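Local atomic coordinates of In2-1 family protein, glutathione transferase lambda3 (Populus trichocarpa, PDB entry 4PQI), a protein that binds glutathione and, as a Lambda-class glutathione transferase, probably catalyses glutathione-dependent thiol-transfer reactions. Residues 13-18 and 60-65; 43-48 and 182-187; 155-160 and 206-211. All blocks are in the same frame, centred on the assembly; numbering follows the deposited sequence.

Contact 1: residues 13-18 and 60-65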
loop_
_atom_site.group_PDB
_atom_site.type_symbol
_atom_site.label_atom_id
_atom_site.label_comp_id
_atom_site.label_asym_id
_atom_site.label_seq_id
_atom_site.Cartn_x
_atom_site.Cartn_y
_atom_site.Cartn_z
ATOM N N GLU A 13 -11.472 -7.469 11.226
ATOM C CA GLU A 13 -10.974 -8.776 10.853
ATOM C C GLU A 13 -9.970 -9.304 11.874
ATOM O O GLU A 13 -9.052 -8.596 12.283
ATOM C CB GLU A 13 -10.336 -8.692 9.474
ATOM C CG GLU A 13 -9.838 -10.003 8.927
ATOM C CD GLU A 13 -9.322 -9.859 7.510
ATOM O OE1 GLU A 13 -9.077 -10.898 6.858
ATOM O OE2 GLU A 13 -9.152 -8.705 7.057
ATOM N N LYS A 14 -10.161 -10.550 12.294
ATOM C CA LYS A 14 -9.179 -11.235 13.120
ATOM C C LYS A 14 -7.971 -11.634 12.256
ATOM O O LYS A 14 -8.130 -12.188 11.166
ATOM C CB LYS A 14 -9.820 -12.465 13.750
ATOM C CG LYS A 14 -8.904 -13.258 14.658
ATOM C CD LYS A 14 -8.482 -12.444 15.869
ATOM C CE LYS A 14 -7.780 -13.327 16.886
ATOM N NZ LYS A 14 -6.798 -14.229 16.226
ATOM N N LEU A 15 -6.765 -11.338 12.733
ATOM C CA LEU A 15 -5.545 -11.632 11.980
ATOM C C LEU A 15 -4.855 -12.890 12.504
ATOM O O LEU A 15 -4.582 -12.994 13.697
ATOM C CB LEU A 15 -4.583 -10.437 12.045
ATOM C CG LEU A 15 -5.090 -9.174 11.332
ATOM C CD1 LEU A 15 -4.052 -8.063 11.340
ATOM C CD2 LEU A 15 -5.507 -9.511 9.904
ATOM N N ALA A 16 -4.596 -13.846 11.614
ATOM C CA ALA A 16 -3.836 -15.054 11.959
ATOM C C ALA A 16 -2.345 -14.745 12.101
ATOM O O ALA A 16 -1.837 -13.845 11.434
ATOM C CB ALA A 16 -4.048 -16.131 10.893
ATOM N N PRO A 17 -1.635 -15.492 12.970
ATOM C CA PRO A 17 -0.194 -15.264 13.144
ATOM C C PRO A 17 0.559 -15.567 11.848
ATOM O O PRO A 17 0.133 -16.429 11.081
ATOM C CB PRO A 17 0.197 -16.270 14.250
ATOM C CG PRO A 17 -1.077 -16.611 14.935
ATOM C CD PRO A 17 -2.132 -16.552 13.866
ATOM N N PRO A 18 1.646 -14.837 11.574
ATOM C CA PRO A 18 2.364 -15.154 10.336
ATOM C C PRO A 18 3.002 -16.551 10.393
ATOM O O PRO A 18 3.350 -17.034 11.477
ATOM C CB PRO A 18 3.431 -14.054 10.255
ATOM C CG PRO A 18 3.575 -13.562 11.677
ATOM C CD PRO A 18 2.202 -13.660 12.262
ATOM N N ILE A 60 -10.821 -13.338 -0.425
ATOM C CA ILE A 60 -9.366 -13.383 -0.536
ATOM C C ILE A 60 -8.715 -13.713 0.800
ATOM O O ILE A 60 -8.563 -12.845 1.661
ATOM C CB ILE A 60 -8.816 -12.035 -1.042
ATOM C CG1 ILE A 60 -9.442 -11.667 -2.394
ATOM C CG2 ILE A 60 -7.268 -12.052 -1.112
ATOM C CD1 ILE A 60 -9.127 -10.237 -2.856
ATOM N N LYS A 61 -8.317 -14.970 0.961
ATOM C CA LYS A 61 -7.697 -15.420 2.196
ATOM C C LYS A 61 -6.289 -14.839 2.321
ATOM O O LYS A 61 -5.527 -14.836 1.355
ATOM C CB LYS A 61 -7.642 -16.946 2.231
ATOM C CG LYS A 61 -8.999 -17.641 2.108
ATOM C CD LYS A 61 -9.986 -17.127 3.152
ATOM C CE LYS A 61 -11.317 -17.875 3.123
ATOM N NZ LYS A 61 -12.307 -17.229 4.048
ATOM N N LEU A 62 -5.935 -14.333 3.502
ATOM C CA LEU A 62 -4.544 -13.935 3.743
ATOM C C LEU A 62 -3.652 -15.135 4.141
ATOM O O LEU A 62 -4.046 -15.987 4.938
ATOM C CB LEU A 62 -4.470 -12.873 4.837
ATOM C CG LEU A 62 -5.259 -11.595 4.592
ATOM C CD1 LEU A 62 -5.104 -10.641 5.770
ATOM C CD2 LEU A 62 -4.802 -10.944 3.299
ATOM N N VAL A 63 -2.459 -15.188 3.571
ATOM C CA VAL A 63 -1.426 -16.120 4.010
ATOM C C VAL A 63 -0.216 -15.270 4.370
ATOM O O VAL A 63 0.605 -14.969 3.506
ATOM C CB VAL A 63 -1.042 -17.098 2.880
ATOM C CG1 VAL A 63 -0.031 -18.129 3.382
ATOM C CG2 VAL A 63 -2.284 -17.789 2.326
ATOM N N PRO A 64 -0.124 -14.834 5.642
ATOM C CA PRO A 64 1.010 -13.997 6.056
ATOM C C PRO A 64 2.262 -14.823 6.397
ATOM O O PRO A 64 2.178 -15.889 7.011
ATOM C CB PRO A 64 0.460 -13.268 7.282
ATOM C CG PRO A 64 -0.457 -14.298 7.914
ATOM C CD PRO A 64 -1.118 -14.988 6.722
ATOM N N LEU A 65 3.417 -14.319 5.967
ATOM C CA LEU A 65 4.690 -15.005 6.111
ATOM C C LEU A 65 5.614 -14.162 6.956
ATOM O O LEU A 65 5.509 -12.937 6.971
ATOM C CB LEU A 65 5.345 -15.187 4.728
ATOM C CG LEU A 65 4.488 -15.843 3.649
ATOM C CD1 LEU A 65 5.207 -15.867 2.287
ATOM C CD2 LEU A 65 4.099 -17.255 4.107
#
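Pro-18 meets Pro-64 with its backbone edge and its ring together, and this end of the contact is the tight one. The alpha carbons of the two prolines are 4.6 Å apart, and Pro-18 CA lies 3.4 Å from Pro-64 O. The angle of 125° at the hydrogen makes this a weak CA-H...O contact. Alongside it, the two CB atoms approach to 4.3 Å, and Pro-18 CB also reaches the carbonyl carbon of Leu-65 at 4.0 Å. From the other direction the CG corner of the Pro-64 ring rises against the 13-18 backbone, 3.8 Å from both Ala-16 O and Pro-18 CA, with Pro-17 O barely farther. Ala-16 O is also hydrogen-bonded to the Tyr-39 hydroxyl, and Tyr-39 touches the Pro-64 ring as well. No hydrogen bond joins the two segments themselves, although Pro-64 O accepts the backbone N-H of Leu-19, the residue after Pro-18. Strand 60-64 is an outermost strand of the mixed sheet, ordered 2-1-3-4 as in the thioredoxin-like domain of glutathione transferases. Its backbone partner is strand 33-37, while the 13-18 chain runs past in nearly the same direction, 25° apart, without joining the sheet. Toward Glu-13 the contact thins to single methyl approaches, and its solvent side lies along Ala-16 and Pro-17, in contrast to buried Pro-64. Leu-62 sends CD1 out to Leu-15 CD2 at 4.3 Å. The same methyl lies 4.1 Å from Glu-13 OE1, a bare van der Waals approach. Glu-13 is extended, with CG anti to the backbone N (chi1 -177°), and this carries its carboxylate past the Leu-62 methyl to its real partners: OE1 forms a salt bridge with Arg-51, and OE2 a hydrogen bond with Gln-57.

Contact 2: residues 43-48 and 182-187. With GSH (glutathione), chain B.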
loop_
_atom_site.group_PDB
_atom_site.type_symbol
_atom_site.label_atom_id
_atom_site.label_comp_id
_atom_site.label_asym_id
_atom_site.label_seq_id
_atom_site.Cartn_x
_atom_site.Cartn_y
_atom_site.Cartn_z
ATOM N N PHE A 43 4.311 -2.792 0.168
ATOM C CA PHE A 43 3.820 -3.162 -1.166
ATOM C C PHE A 43 2.587 -4.051 -1.019
ATOM O O PHE A 43 1.573 -3.839 -1.692
ATOM C CB PHE A 43 4.890 -3.869 -1.997
ATOM C CG PHE A 43 6.074 -3.000 -2.328
ATOM C CD1 PHE A 43 6.027 -2.117 -3.400
ATOM C CD2 PHE A 43 7.239 -3.072 -1.567
ATOM C CE1 PHE A 43 7.122 -1.311 -3.706
ATOM C CE2 PHE A 43 8.330 -2.277 -1.865
ATOM C CZ PHE A 43 8.271 -1.388 -2.938
ATOM N N ALA A 44 2.680 -5.034 -0.124
ATOM C CA ALA A 44 1.538 -5.886 0.193
ATOM C C ALA A 44 0.386 -5.088 0.824
ATOM O O ALA A 44 -0.786 -5.367 0.573
ATOM C CB ALA A 44 1.970 -7.019 1.119
ATOM N N GLN A 45 0.722 -4.096 1.646
ATOM C CA GLN A 45 -0.311 -3.284 2.267
ATOM C C GLN A 45 -1.233 -2.660 1.228
ATOM O O GLN A 45 -2.436 -2.586 1.453
ATOM C CB GLN A 45 0.290 -2.196 3.148
ATOM C CG GLN A 45 -0.752 -1.459 3.979
ATOM C CD GLN A 45 -0.134 -0.411 4.860
ATOM O OE1 GLN A 45 1.072 -0.152 4.775
ATOM N NE2 GLN A 45 -0.942 0.183 5.739
ATOM N N ARG A 46 -0.670 -2.228 0.098
ATOM C CA ARG A 46 -1.480 -1.732 -1.015
ATOM C C ARG A 46 -2.608 -2.710 -1.334
ATOM O O ARG A 46 -3.760 -2.327 -1.420
ATOM C CB ARG A 46 -0.630 -1.527 -2.262
ATOM C CG ARG A 46 0.305 -0.333 -2.240
ATOM C CD ARG A 46 1.335 -0.469 -3.358
ATOM N NE ARG A 46 2.115 0.755 -3.584
ATOM C CZ ARG A 46 3.155 0.836 -4.412
ATOM N NH1 ARG A 46 3.569 -0.242 -5.078
ATOM N NH2 ARG A 46 3.800 1.985 -4.563
ATOM N N VAL A 47 -2.272 -3.985 -1.500
ATOM C CA VAL A 47 -3.283 -4.948 -1.914
ATOM C C VAL A 47 -4.247 -5.213 -0.765
ATOM O O VAL A 47 -5.465 -5.356 -0.969
ATOM C CB VAL A 47 -2.646 -6.258 -2.396
ATOM C CG1 VAL A 47 -3.706 -7.154 -3.011
ATOM C CG2 VAL A 47 -1.538 -5.961 -3.408
ATOM N N TRP A 48 -3.704 -5.246 0.448
ATOM C CA TRP A 48 -4.507 -5.427 1.653
ATOM C C TRP A 48 -5.640 -4.390 1.784
ATOM O O TRP A 48 -6.796 -4.745 1.997
ATOM C CB TRP A 48 -3.581 -5.381 2.862
ATOM C CG TRP A 48 -4.184 -5.810 4.158
ATOM C CD1 TRP A 48 -5.468 -6.231 4.385
ATOM C CD2 TRP A 48 -3.520 -5.851 5.423
ATOM N NE1 TRP A 48 -5.635 -6.532 5.711
ATOM C CE2 TRP A 48 -4.454 -6.309 6.370
ATOM C CE3 TRP A 48 -2.223 -5.541 5.846
ATOM C CZ2 TRP A 48 -4.128 -6.468 7.719
ATOM C CZ3 TRP A 48 -1.904 -5.703 7.177
ATOM C CH2 TRP A 48 -2.850 -6.155 8.099
ATOM N N TYR A 182 0.129 5.110 -2.721
ATOM C CA TYR A 182 1.064 5.981 -2.005
ATOM C C TYR A 182 1.059 5.898 -0.477
ATOM O O TYR A 182 2.116 6.017 0.169
ATOM C CB TYR A 182 0.865 7.437 -2.442
ATOM C CG TYR A 182 1.515 7.700 -3.772
ATOM C CD1 TYR A 182 2.867 7.971 -3.849
ATOM C CD2 TYR A 182 0.787 7.630 -4.955
ATOM C CE1 TYR A 182 3.476 8.191 -5.058
ATOM C CE2 TYR A 182 1.393 7.846 -6.177
ATOM C CZ TYR A 182 2.740 8.126 -6.215
ATOM O OH TYR A 182 3.375 8.345 -7.410
ATOM N N ILE A 183 -0.122 5.730 0.100
ATOM C CA ILE A 183 -0.256 5.832 1.553
ATOM C C ILE A 183 0.657 4.913 2.387
ATOM O O ILE A 183 1.151 5.348 3.421
ATOM C CB ILE A 183 -1.757 5.788 2.045
ATOM C CG1 ILE A 183 -1.872 6.249 3.500
ATOM C CG2 ILE A 183 -2.351 4.388 1.943
ATOM C CD1 ILE A 183 -1.435 7.673 3.763
ATOM N N PRO A 184 0.911 3.655 1.948
ATOM C CA PRO A 184 1.780 2.861 2.834
ATOM C C PRO A 184 3.183 3.446 2.971
ATOM O O PRO A 184 3.837 3.303 4.018
ATOM C CB PRO A 184 1.864 1.501 2.122
ATOM C CG PRO A 184 0.638 1.445 1.266
ATOM C CD PRO A 184 0.456 2.859 0.794
ATOM N N PHE A 185 3.642 4.118 1.925
ATOM C CA PHE A 185 4.998 4.652 1.923
ATOM C C PHE A 185 5.039 6.009 2.623
ATOM O O PHE A 185 5.945 6.283 3.428
ATOM C CB PHE A 185 5.563 4.671 0.494
ATOM C CG PHE A 185 5.768 3.288 -0.070
ATOM C CD1 PHE A 185 6.930 2.573 0.216
ATOM C CD2 PHE A 185 4.775 2.676 -0.830
ATOM C CE1 PHE A 185 7.105 1.272 -0.273
ATOM C CE2 PHE A 185 4.945 1.383 -1.319
ATOM C CZ PHE A 185 6.111 0.682 -1.046
ATOM N N VAL A 186 4.026 6.835 2.366
ATOM C CA VAL A 186 3.914 8.112 3.056
ATOM C C VAL A 186 3.754 7.886 4.559
ATOM O O VAL A 186 4.394 8.571 5.354
ATOM C CB VAL A 186 2.760 8.981 2.494
ATOM C CG1 VAL A 186 2.522 10.226 3.401
ATOM C CG2 VAL A 186 3.054 9.399 1.061
ATOM N N GLU A 187 2.922 6.909 4.935
ATOM C CA GLU A 187 2.746 6.486 6.332
ATOM C C GLU A 187 4.091 6.240 7.025
ATOM O O GLU A 187 4.391 6.825 8.078
ATOM C CB GLU A 187 1.878 5.208 6.391
ATOM C CG GLU A 187 1.887 4.441 7.732
ATOM C CD GLU A 187 1.180 3.061 7.672
ATOM O OE1 GLU A 187 0.403 2.787 6.717
ATOM O OE2 GLU A 187 1.405 2.249 8.603
HETATM N N1 GSH B . 7.839 -4.485 -6.914
HETATM C CA1 GSH B . 7.275 -5.414 -5.945
HETATM C C1 GSH B . 5.817 -5.103 -5.720
HETATM O O11 GSH B . 4.971 -6.004 -5.522
HETATM O O12 GSH B . 5.417 -3.925 -5.752
HETATM C CB1 GSH B . 8.074 -5.325 -4.647
HETATM C CG1 GSH B . 7.489 -6.176 -3.525
HETATM C CD1 GSH B . 8.543 -6.339 -2.449
HETATM O OE1 GSH B . 9.847 -5.875 -2.671
HETATM N N2 GSH B . 8.226 -6.909 -1.291
HETATM C CA2 GSH B . 9.270 -7.079 -0.293
HETATM C C2 GSH B . 9.791 -8.488 -0.286
HETATM O O2 GSH B . 8.940 -9.565 -0.581
HETATM C CB2 GSH B . 8.738 -6.724 1.092
HETATM S SG2 GSH B . 8.818 -4.948 1.417
HETATM N N3 GSH B . 11.064 -8.670 0.023
HETATM C CA3 GSH B . 11.530 -9.959 0.496
HETATM C C3 GSH B . 12.602 -10.486 -0.423
HETATM O O31 GSH B . 13.111 -11.618 -0.227
HETATM O O32 GSH B . 12.986 -9.790 -1.396
#
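Phe-43 presents one ring face to Phe-185 and the other to glutathione. The edge of Phe-185 enters as a T-shaped stack, with centroids 4.8 Å apart and planes at 67°; its CZ stands over the centre of the Phe-43 ring, 3.5 Å from Phe-43 CE1. Glutathione CB1 lies over the centre of the opposite face, so the ring is sandwiched. Gln-45, two residues on, is extended with CG anti to the backbone N (chi1 -171°), which carries its amide across to Pro-184 and Glu-187. Its OE1 touches Pro-184 CB at 3.2 Å and also accepts from Arg-188, while NE2 donates to the syn lone pair of Glu-187 OE1 at 3.1 Å (150° at the hydrogen), slightly tilted from the amide plane. Thr-224 and Tyr-221 add bonds to Gln-45 NE2 and Glu-187 OE1. Arg-46 lays CG against Pro-184 CG at 3.9 Å, and one face of its guanidinium receives Phe-185 CE2, 3.5 Å from NH2. Its NE bonds to Ala-181 O, just before the kink in helix 177-197. The axes of 43-48 and 182-187 approach to 8.5 Å. Arg-46 NH1 binds Ser-97 OG, itself a glutathione ligand, and lies 4.2 Å from glutathione O12. The arginine thus probably orients that serine and may lend positive potential to the glutamyl carboxylate.

Contact 3: residues 155-160 and 206-211. Unlike the reference sequence in segment 155-160: His-156 (reference Tyr).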
loop_
_atom_site.group_PDB
_atom_site.type_symbol
_atom_site.label_atom_id
_atom_site.label_comp_id
_atom_site.label_asym_id
_atom_site.label_seq_id
_atom_site.Cartn_x
_atom_site.Cartn_y
_atom_site.Cartn_z
ATOM N N ASP A 155 6.953 17.500 -2.632
ATOM C CA ASP A 155 6.405 18.648 -3.355
ATOM C C ASP A 155 5.599 18.148 -4.563
ATOM O O ASP A 155 4.533 18.670 -4.871
ATOM C CB ASP A 155 7.518 19.598 -3.820
ATOM C CG ASP A 155 8.048 20.487 -2.708
ATOM O OD1 ASP A 155 7.572 20.377 -1.553
ATOM O OD2 ASP A 155 8.962 21.298 -2.990
ATOM N N HIS A 156 6.116 17.133 -5.241
ATOM C CA HIS A 156 5.412 16.558 -6.373
ATOM C C HIS A 156 4.029 16.057 -5.935
ATOM O O HIS A 156 3.034 16.308 -6.601
ATOM C CB HIS A 156 6.235 15.446 -7.024
ATOM C CG HIS A 156 5.958 15.270 -8.487
ATOM N ND1 HIS A 156 6.185 16.268 -9.410
ATOM C CD2 HIS A 156 5.452 14.222 -9.182
ATOM C CE1 HIS A 156 5.838 15.840 -10.613
ATOM N NE2 HIS A 156 5.393 14.600 -10.502
ATOM N N LEU A 157 3.956 15.393 -4.787
ATOM C CA LEU A 157 2.654 14.953 -4.286
ATOM C C LEU A 157 1.757 16.120 -3.868
ATOM O O LEU A 157 0.549 16.109 -4.135
ATOM C CB LEU A 157 2.807 13.966 -3.135
ATOM C CG LEU A 157 3.555 12.671 -3.433
ATOM C CD1 LEU A 157 3.436 11.745 -2.239
ATOM C CD2 LEU A 157 3.029 12.024 -4.682
ATOM N N GLU A 158 2.340 17.118 -3.209
ATOM C CA GLU A 158 1.599 18.327 -2.848
ATOM C C GLU A 158 0.985 18.989 -4.091
ATOM O O GLU A 158 -0.207 19.330 -4.113
ATOM C CB GLU A 158 2.511 19.325 -2.111
ATOM C CG GLU A 158 1.860 20.667 -1.757
ATOM C CD GLU A 158 0.752 20.519 -0.739
ATOM O OE1 GLU A 158 0.618 19.428 -0.145
ATOM O OE2 GLU A 158 -0.000 21.485 -0.533
ATOM N N ASN A 159 1.809 19.174 -5.119
ATOM C CA ASN A 159 1.338 19.818 -6.342
ATOM C C ASN A 159 0.309 18.976 -7.118
ATOM O O ASN A 159 -0.684 19.511 -7.616
ATOM C CB ASN A 159 2.525 20.255 -7.197
ATOM C CG ASN A 159 3.258 21.446 -6.585
ATOM O OD1 ASN A 159 2.639 22.432 -6.220
ATOM N ND2 ASN A 159 4.571 21.338 -6.446
ATOM N N ALA A 160 0.534 17.663 -7.181
ATOM C CA ALA A 160 -0.430 16.742 -7.772
ATOM C C ALA A 160 -1.811 16.895 -7.131
ATOM O O ALA A 160 -2.827 16.849 -7.831
ATOM C CB ALA A 160 0.065 15.273 -7.661
ATOM N N GLN A 206 0.126 21.784 2.720
ATOM C CA GLN A 206 -1.230 21.798 3.250
ATOM C C GLN A 206 -2.081 20.652 2.708
ATOM O O GLN A 206 -2.752 19.949 3.460
ATOM C CB GLN A 206 -1.896 23.140 2.911
ATOM C CG GLN A 206 -1.354 24.349 3.674
ATOM C CD GLN A 206 0.165 24.494 3.635
ATOM O OE1 GLN A 206 0.823 24.527 4.680
ATOM N NE2 GLN A 206 0.723 24.582 2.432
ATOM N N LYS A 207 -2.060 20.481 1.391
ATOM C CA LYS A 207 -2.909 19.496 0.731
ATOM C C LYS A 207 -2.478 18.081 1.083
ATOM O O LYS A 207 -3.304 17.173 1.167
ATOM C CB LYS A 207 -2.860 19.694 -0.784
ATOM C CG LYS A 207 -3.492 20.992 -1.270
ATOM C CD LYS A 207 -4.987 20.935 -1.111
ATOM C CE LYS A 207 -5.665 22.100 -1.806
ATOM N NZ LYS A 207 -7.138 21.991 -1.655
ATOM N N LEU A 208 -1.178 17.898 1.281
ATOM C CA LEU A 208 -0.653 16.593 1.657
ATOM C C LEU A 208 -1.130 16.247 3.070
ATOM O O LEU A 208 -1.503 15.096 3.349
ATOM C CB LEU A 208 0.878 16.580 1.583
ATOM C CG LEU A 208 1.595 15.245 1.796
ATOM C CD1 LEU A 208 1.271 14.253 0.674
ATOM C CD2 LEU A 208 3.098 15.456 1.918
ATOM N N ALA A 209 -1.135 17.252 3.945
ATOM C CA ALA A 209 -1.616 17.065 5.307
ATOM C C ALA A 209 -3.097 16.677 5.331
ATOM O O ALA A 209 -3.500 15.799 6.091
ATOM C CB ALA A 209 -1.366 18.311 6.137
ATOM N N ALA A 210 -3.897 17.331 4.492
ATOM C CA ALA A 210 -5.322 17.024 4.383
ATOM C C ALA A 210 -5.522 15.611 3.860
ATOM O O ALA A 210 -6.381 14.874 4.345
ATOM C CB ALA A 210 -6.021 18.029 3.469
ATOM N N TRP A 211 -4.718 15.251 2.867
ATOM C CA TRP A 211 -4.736 13.916 2.278
ATOM C C TRP A 211 -4.479 12.812 3.321
ATOM O O TRP A 211 -5.255 11.859 3.418
ATOM C CB TRP A 211 -3.718 13.839 1.144
ATOM C CG TRP A 211 -3.673 12.515 0.465
ATOM C CD1 TRP A 211 -4.569 12.026 -0.435
ATOM C CD2 TRP A 211 -2.674 11.505 0.635
ATOM N NE1 TRP A 211 -4.187 10.767 -0.844
ATOM C CE2 TRP A 211 -3.031 10.423 -0.195
ATOM C CE3 TRP A 211 -1.514 11.408 1.414
ATOM C CZ2 TRP A 211 -2.265 9.258 -0.276
ATOM C CZ3 TRP A 211 -0.755 10.253 1.332
ATOM C CH2 TRP A 211 -1.131 9.196 0.486
#
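Glu-158 grips the first turn of helix 206-215 through its carboxylate. From CB the chain leaves with CG anti to the backbone N (chi1 177°), then bends at the next bond, which turns the carboxylate onto the helix start. CD comes within 3.5 Å of Lys-207 N, with Lys-207 CB just beyond. The two oxygens then divide between successive amides: OE2 accepts from Lys-207 N at 3.0 Å with a fairly straight bond (158° at the hydrogen), and OE1 accepts from Leu-208 N at 2.8 Å. Both use their syn lone pairs, so the carboxylate bridges the pair of N-H groups. OE1 also packs 3.3 Å from Leu-208 CB. Amides at the start of a helix lack acceptors in a preceding turn; a carboxylate here supplies them, and the helix dipole would probably help to stabilise its negative charge. Beside this polar clasp, Leu-157 CB touches Leu-208 CD1 at 4.1 Å. Segments 155-160 and 206-211 cross at 81°, their axes 8.3 Å apart. Leu-157 also packs on Phe-134 of helix 118-139 and on Tyr-182 of helix 177-197, within the all-helical C-terminal domain.

From the N terminus, contact 1 closes a loop of 41 residues between 13-18 and 60-65, bringing the N-terminal tail against one face of an outermost strand of the thioredoxin-like sheet. Inside that loop lies 43-48, whose partner 182-187 comes 134 residues later; contacts 1 and 2 therefore cross along the chain, and contact 2 joins the two domains. Contact 3, closing between 155-160 and 206-211, crosses contact 2 in turn, while contacts 1 and 3 follow in series on opposite sides of the chain's centre. Neighbouring contacts touch directly: Trp-48 CH2 meets Leu-15 CD1 at 3.9 Å, and Trp-211 CZ3 packs on Ile-183 CD1 at 3.6 Å.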